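Local coordinates for protein putative NADH Oxidase (Clostridium acetobutylicum, PDB 3E10) that binds flavin mononucleotide and probably acts as an oxidoreductase of the nitroreductase family, forming an assembly of two chains, at residues I74-D79 with C140-G145. Numbering follows the deposited sequence.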
loop_
_atom_site.group_PDB
_atom_site.type_symbol
_atom_site.label_atom_id
_atom_site.label_comp_id
_atom_site.label_asym_id
_atom_site.label_seq_id
_atom_site.Cartn_x
_atom_site.Cartn_y
_atom_site.Cartn_z
ATOM N N ILE B 74 -4.591 -6.205 -14.577
ATOM C CA ILE B 74 -3.996 -7.153 -13.624
ATOM C C ILE B 74 -4.994 -7.315 -12.479
ATOM O O ILE B 74 -5.315 -6.341 -11.785
ATOM C CB ILE B 74 -2.616 -6.681 -13.090
ATOM C CG1 ILE B 74 -1.677 -6.339 -14.259
ATOM C CG2 ILE B 74 -2.010 -7.780 -12.156
ATOM C CD1 ILE B 74 -0.323 -5.668 -13.832
ATOM N N VAL B 75 -5.508 -8.538 -12.323
ATOM C CA VAL B 75 -6.390 -8.856 -11.202
ATOM C C VAL B 75 -5.528 -9.342 -10.032
ATOM O O VAL B 75 -4.776 -10.288 -10.181
ATOM C CB VAL B 75 -7.448 -9.906 -11.580
ATOM C CG1 VAL B 75 -8.474 -10.136 -10.428
ATOM C CG2 VAL B 75 -8.189 -9.526 -12.871
ATOM N N LEU B 76 -5.665 -8.685 -8.878
ATOM C CA LEU B 76 -4.937 -9.036 -7.663
ATOM C C LEU B 76 -5.872 -9.879 -6.805
ATOM O O LEU B 76 -6.998 -9.487 -6.540
ATOM C CB LEU B 76 -4.522 -7.776 -6.889
ATOM C CG LEU B 76 -3.188 -7.151 -7.307
ATOM C CD1 LEU B 76 -3.236 -6.617 -8.711
ATOM C CD2 LEU B 76 -2.784 -6.050 -6.315
ATOM N N LEU B 77 -5.338 -11.016 -6.350
ATOM C CA LEU B 77 -6.052 -11.987 -5.566
ATOM C C LEU B 77 -5.183 -12.416 -4.400
ATOM O O LEU B 77 -3.970 -12.327 -4.497
ATOM C CB LEU B 77 -6.354 -13.224 -6.431
ATOM C CG LEU B 77 -6.890 -13.070 -7.874
ATOM C CD1 LEU B 77 -6.636 -14.399 -8.644
ATOM C CD2 LEU B 77 -8.330 -12.850 -7.813
ATOM N N ALA B 78 -5.807 -12.930 -3.342
ATOM C CA ALA B 78 -5.069 -13.499 -2.230
ATOM C C ALA B 78 -5.533 -14.916 -1.979
ATOM O O ALA B 78 -6.714 -15.206 -2.082
ATOM C CB ALA B 78 -5.279 -12.674 -0.957
ATOM N N ASP B 79 -4.610 -15.787 -1.621
ATOM C CA ASP B 79 -4.922 -17.189 -1.344
ATOM C C ASP B 79 -4.971 -17.425 0.168
ATOM O O ASP B 79 -3.973 -17.232 0.870
ATOM C CB ASP B 79 -3.833 -18.055 -1.948
ATOM C CG ASP B 79 -4.094 -19.539 -1.797
ATOM O OD1 ASP B 79 -5.100 -19.929 -1.165
ATOM O OD2 ASP B 79 -3.265 -20.321 -2.308
ATOM N N CYS B 140 -8.521 -6.586 -5.999
ATOM C CA CYS B 140 -8.760 -5.416 -6.824
ATOM C C CYS B 140 -8.381 -5.753 -8.255
ATOM O O CYS B 140 -7.811 -6.821 -8.524
ATOM C CB CYS B 140 -7.977 -4.188 -6.332
ATOM S SG CYS B 140 -6.213 -4.159 -6.749
ATOM N N VAL B 141 -8.690 -4.841 -9.157
ATOM C CA VAL B 141 -8.172 -4.895 -10.528
ATOM C C VAL B 141 -7.409 -3.608 -10.762
ATOM O O VAL B 141 -7.839 -2.549 -10.325
ATOM C CB VAL B 141 -9.292 -5.037 -11.561
ATOM C CG1 VAL B 141 -8.721 -5.045 -12.984
ATOM C CG2 VAL B 141 -10.176 -6.270 -11.293
ATOM N N ILE B 142 -6.255 -3.707 -11.448
ATOM C CA ILE B 142 -5.508 -2.522 -11.887
ATOM C C ILE B 142 -5.543 -2.477 -13.420
ATOM O O ILE B 142 -5.126 -3.429 -14.076
ATOM C CB ILE B 142 -4.081 -2.523 -11.338
ATOM C CG1 ILE B 142 -4.097 -2.470 -9.788
ATOM C CG2 ILE B 142 -3.288 -1.300 -11.874
ATOM C CD1 ILE B 142 -2.805 -2.661 -9.140
ATOM N N SER B 143 -6.117 -1.411 -13.963
ATOM C CA SER B 143 -6.088 -1.218 -15.408
ATOM C C SER B 143 -4.830 -0.408 -15.709
ATOM O O SER B 143 -4.461 0.477 -14.932
ATOM C CB SER B 143 -7.337 -0.530 -15.938
ATOM O OG SER B 143 -7.526 0.685 -15.321
ATOM N N VAL B 144 -4.158 -0.737 -16.807
ATOM C CA VAL B 144 -2.851 -0.184 -17.127
ATOM C C VAL B 144 -2.799 0.083 -18.645
ATOM O O VAL B 144 -3.304 -0.696 -19.447
ATOM C CB VAL B 144 -1.718 -1.173 -16.774
ATOM C CG1 VAL B 144 -0.351 -0.551 -17.037
ATOM C CG2 VAL B 144 -1.785 -1.627 -15.316
ATOM N N GLY B 145 -2.150 1.173 -19.026
ATOM C CA GLY B 145 -1.887 1.477 -20.429
ATOM C C GLY B 145 -1.091 2.760 -20.571
ATOM O O GLY B 145 -0.778 3.410 -19.597
#
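Leu-76 lies beside Cys-140 and Ile-142 on one face of an antiparallel sheet. Its CB sits 3.8 Å from Cys-140 O and 4.0 Å from Cys-140 SG. CG is anti to the carbonyl carbon (chi1 -87°), and both branches beyond it meet the other strand. CD2 touches Cys-140 SG at 3.9 Å. CD1 meets the tip of Ile-142, CD1 to CD1, at 4.0 Å, and these two side chains cross obliquely. Met-93, Ala-97 and Ile-100 of helix 89-106 also touch Leu-76, so the helix covers this face.

On the other face, Val-75 and Val-141 form a non-hydrogen-bonded pair and touch through their CG2 methyls. Phe-60 packs on Val-141 there.

The backbones join at two hydrogen-bonded pairs. Ile-74 and Ile-142 exchange N-H...O bonds, the shorter being Ile-142 N to Ile-74 O at 2.8 Å. Leu-76 N donates to Cys-140 O at 2.9 Å; the return bond, from Cys-140 N to Leu-76 O, is weak at 3.3 Å. Val-141 CA adds a CH...O contact to Ile-74 O.

These are the two central strands of the four-stranded sheet. Cys-140 also touches Trp-113 of strand 110-115, which lines the FMN pocket. The chemistry is that of a buried core: main-chain bonds take up the facing N-H and C=O groups of Ile-74, Leu-76, Cys-140 and Ile-142, the one from Cys-140 N only weakly, while the side chains meet by apolar contact.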